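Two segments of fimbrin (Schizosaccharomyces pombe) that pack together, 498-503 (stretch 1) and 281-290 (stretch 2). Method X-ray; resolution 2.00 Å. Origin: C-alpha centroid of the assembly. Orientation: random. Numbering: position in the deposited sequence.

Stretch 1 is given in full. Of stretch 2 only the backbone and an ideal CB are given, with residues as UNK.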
# COMPACT_ATOMS: atom_id res chain seq x y z
N VAL A 498 3.40 9.04 19.77
CA VAL A 498 4.74 9.59 19.85
C VAL A 498 5.86 8.55 19.76
O VAL A 498 6.71 8.46 20.65
CB VAL A 498 4.94 10.40 21.16
CG1 VAL A 498 6.22 11.22 21.07
CG2 VAL A 498 3.74 11.31 21.38
N ARG A 499 5.84 7.75 18.70
CA ARG A 499 6.87 6.74 18.49
C ARG A 499 8.01 7.55 17.87
O ARG A 499 7.99 7.88 16.69
CB ARG A 499 6.31 5.66 17.56
CG ARG A 499 5.13 4.95 18.23
CD ARG A 499 4.31 4.01 17.32
NE ARG A 499 3.37 3.24 18.13
CZ ARG A 499 2.09 3.07 17.85
NH1 ARG A 499 1.56 3.62 16.76
NH2 ARG A 499 1.32 2.36 18.68
N PRO A 500 9.03 7.88 18.69
CA PRO A 500 10.21 8.67 18.32
C PRO A 500 10.84 8.50 16.94
O PRO A 500 11.03 9.49 16.24
CB PRO A 500 11.19 8.38 19.47
CG PRO A 500 10.72 7.07 20.02
CD PRO A 500 9.23 7.23 19.99
N ARG A 501 11.18 7.28 16.55
CA ARG A 501 11.78 7.08 15.24
C ARG A 501 10.80 7.41 14.12
O ARG A 501 11.20 7.90 13.06
CB ARG A 501 12.24 5.64 15.07
CG ARG A 501 13.33 5.23 16.02
CD ARG A 501 13.63 3.77 15.83
NE ARG A 501 14.80 3.37 16.58
CZ ARG A 501 15.17 2.11 16.76
NH1 ARG A 501 14.44 1.13 16.25
NH2 ARG A 501 16.27 1.83 17.45
N LEU A 502 9.53 7.13 14.34
CA LEU A 502 8.54 7.39 13.31
C LEU A 502 8.25 8.88 13.24
O LEU A 502 7.97 9.40 12.16
CB LEU A 502 7.28 6.57 13.58
CG LEU A 502 7.56 5.06 13.73
CD1 LEU A 502 6.26 4.26 13.81
CD2 LEU A 502 8.39 4.58 12.55
N VAL A 503 8.33 9.57 14.37
CA VAL A 503 8.11 11.01 14.35
C VAL A 503 9.26 11.65 13.59
O VAL A 503 9.06 12.55 12.78
CB VAL A 503 8.07 11.62 15.78
CG1 VAL A 503 8.16 13.15 15.70
CG2 VAL A 503 6.77 11.21 16.49
N UNK A 281 3.92 -3.51 20.17
CA UNK A 281 3.12 -2.38 19.69
C UNK A 281 3.96 -1.42 18.86
O UNK A 281 3.73 -1.26 17.66
CB UNK A 281 2.49 -1.63 20.87
N UNK A 282 4.92 -0.76 19.50
CA UNK A 282 5.79 0.17 18.79
C UNK A 282 6.68 -0.61 17.84
O UNK A 282 6.95 -0.18 16.71
CB UNK A 282 6.63 1.00 19.77
N UNK A 283 7.13 -1.78 18.29
CA UNK A 283 7.98 -2.62 17.46
C UNK A 283 7.27 -3.05 16.19
O UNK A 283 7.88 -3.05 15.11
CB UNK A 283 8.44 -3.85 18.24
N UNK A 284 6.00 -3.43 16.30
CA UNK A 284 5.23 -3.86 15.13
C UNK A 284 5.04 -2.71 14.15
O UNK A 284 5.13 -2.90 12.93
CB UNK A 284 3.87 -4.41 15.56
N UNK A 285 4.77 -1.51 14.68
CA UNK A 285 4.56 -0.35 13.82
C UNK A 285 5.82 -0.00 13.03
O UNK A 285 5.76 0.25 11.83
CB UNK A 285 4.12 0.85 14.66
N UNK A 286 6.96 0.01 13.71
CA UNK A 286 8.22 0.32 13.04
C UNK A 286 8.43 -0.69 11.93
O UNK A 286 8.80 -0.33 10.82
CB UNK A 286 9.39 0.31 14.02
N UNK A 287 8.17 -1.96 12.23
CA UNK A 287 8.33 -3.04 11.26
C UNK A 287 7.48 -2.78 10.01
O UNK A 287 7.96 -2.95 8.89
CB UNK A 287 7.95 -4.38 11.89
N UNK A 288 6.23 -2.36 10.21
CA UNK A 288 5.34 -2.09 9.09
C UNK A 288 5.77 -0.85 8.31
O UNK A 288 5.64 -0.81 7.09
CB UNK A 288 3.90 -1.92 9.59
N UNK A 289 6.28 0.16 9.01
CA UNK A 289 6.76 1.39 8.37
C UNK A 289 8.03 1.10 7.57
O UNK A 289 8.17 1.55 6.43
CB UNK A 289 7.02 2.48 9.41
N UNK A 290 8.95 0.34 8.17
CA UNK A 290 10.20 -0.01 7.51
C UNK A 290 9.92 -0.90 6.31
O UNK A 290 10.61 -0.82 5.29
CB UNK A 290 11.15 -0.71 8.48

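Stretch 1 turns from a loop into a helix at Pro500, with Arg499 at the N-cap position, and it offers stretch 2 chiefly Arg499, Arg501 and Leu502, with Pro500 at the margin.

Position 281 has its CA-to-CB bond pointing sideways, and the ideal CB stands 4.7 Å from Arg499 NH2. A small or polar residue would suit such a margin, and an acid could answer the charge. The residue is Ala281, which leaves the guanidinium clear; its carbonyl lies over one face of that group.

At 282 the bond again points sideways, with the ideal CB 4.3 Å from Arg499 NE. A long side chain could run along the arginine, and an acid or amide would be plausible. Glu282 extends with chi1 and chi2 both t, but makes no salt bridge: OE2 comes 3.1 Å from Arg499 CB and 3.4 Å from Pro500 CD, buried without a polar partner.

Position 283 points away, and stretch 1 leaves room for a CB, so many residues would fit; it is Gly283. Position 284 is out of reach and equally unconstrained from this side; it is Glu284.

Position 285 points toward stretch 1, its ideal CB 4.1 Å from both Leu502 CD1 and Arg499 CD. Aliphatic carbon suits this spot, whether from an apolar residue or from the stem of a long polar one. Arg285 supplies such a stem: its CG lies 3.5 Å from Arg499 NH1, over one guanidinium face. The like charges come close, with Arg285 NE 4.3 Å from Arg499 NH1, but both atoms are hydrogen-bonded elsewhere in the structure.

At 286 the bond points sideways, with the ideal CB 4.6 Å from Leu502 CD2, and Arg501 extends its charge toward this part of the helix. An acid long enough to reach it is the natural choice, though glutamine could also accept a hydrogen bond. Glu286 forms a salt bridge, OE1 to Arg501 NH1 at 3.3 Å, whose hydrogen bond is weak, with an angle of 125°. Its CG also packs 4.3 Å from Leu502 CD2.

Positions 287 and 288 are out of reach, so stretch 1 selects nothing there; they are Ala287 and Arg288.

Position 289 points toward Leu502, with the ideal CB 4.0 Å from CD2. Valine, isoleucine, leucine or alanine would suit. Val289 places CG2 4.0 Å from Leu502 CD2, an apolar contact.

Position 290 points sideways; nothing of stretch 1 lies within 5.5 Å of its ideal CB, so this side would admit a large group. Phe290 brings its ring nearer, CE2 lying 4.6 Å from Leu502 CD2.

Stretch 2 281-290: AEGEREARVF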
# COMPACT_ATOMS: atom_id res chain seq x y z
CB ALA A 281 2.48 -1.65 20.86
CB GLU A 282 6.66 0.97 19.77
CG GLU A 282 7.79 1.73 19.09
CD GLU A 282 8.25 2.94 19.87
OE1 GLU A 282 8.60 2.80 21.06
OE2 GLU A 282 8.27 4.04 19.29
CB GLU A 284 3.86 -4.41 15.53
CG GLU A 284 3.88 -5.79 16.18
CD GLU A 284 4.63 -6.83 15.35
OE1 GLU A 284 4.38 -6.92 14.13
OE2 GLU A 284 5.46 -7.56 15.92
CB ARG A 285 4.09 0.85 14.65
CG ARG A 285 2.63 0.76 15.08
CD ARG A 285 1.73 0.63 13.87
NE ARG A 285 1.92 1.73 12.93
CZ ARG A 285 1.80 1.62 11.61
NH1 ARG A 285 1.49 0.45 11.07
NH2 ARG A 285 2.02 2.66 10.82
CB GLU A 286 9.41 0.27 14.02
CG GLU A 286 9.35 1.30 15.14
CD GLU A 286 10.62 1.34 15.98
OE1 GLU A 286 11.26 0.29 16.15
OE2 GLU A 286 10.97 2.42 16.49
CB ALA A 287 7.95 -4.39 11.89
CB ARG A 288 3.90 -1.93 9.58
CG ARG A 288 3.17 -3.26 9.76
CD ARG A 288 1.86 -3.09 10.52
NE ARG A 288 1.17 -4.36 10.75
CZ ARG A 288 0.55 -5.07 9.81
NH1 ARG A 288 0.52 -4.63 8.56
NH2 ARG A 288 -0.05 -6.21 10.12
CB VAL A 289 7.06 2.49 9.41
CG1 VAL A 289 7.76 3.67 8.74
CG2 VAL A 289 5.76 2.97 10.06
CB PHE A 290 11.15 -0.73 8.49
CG PHE A 290 11.66 0.14 9.62
CD1 PHE A 290 12.39 -0.42 10.66
CD2 PHE A 290 11.41 1.50 9.64
CE1 PHE A 290 12.88 0.37 11.70
CE2 PHE A 290 11.89 2.31 10.68
CZ PHE A 290 12.63 1.74 11.71
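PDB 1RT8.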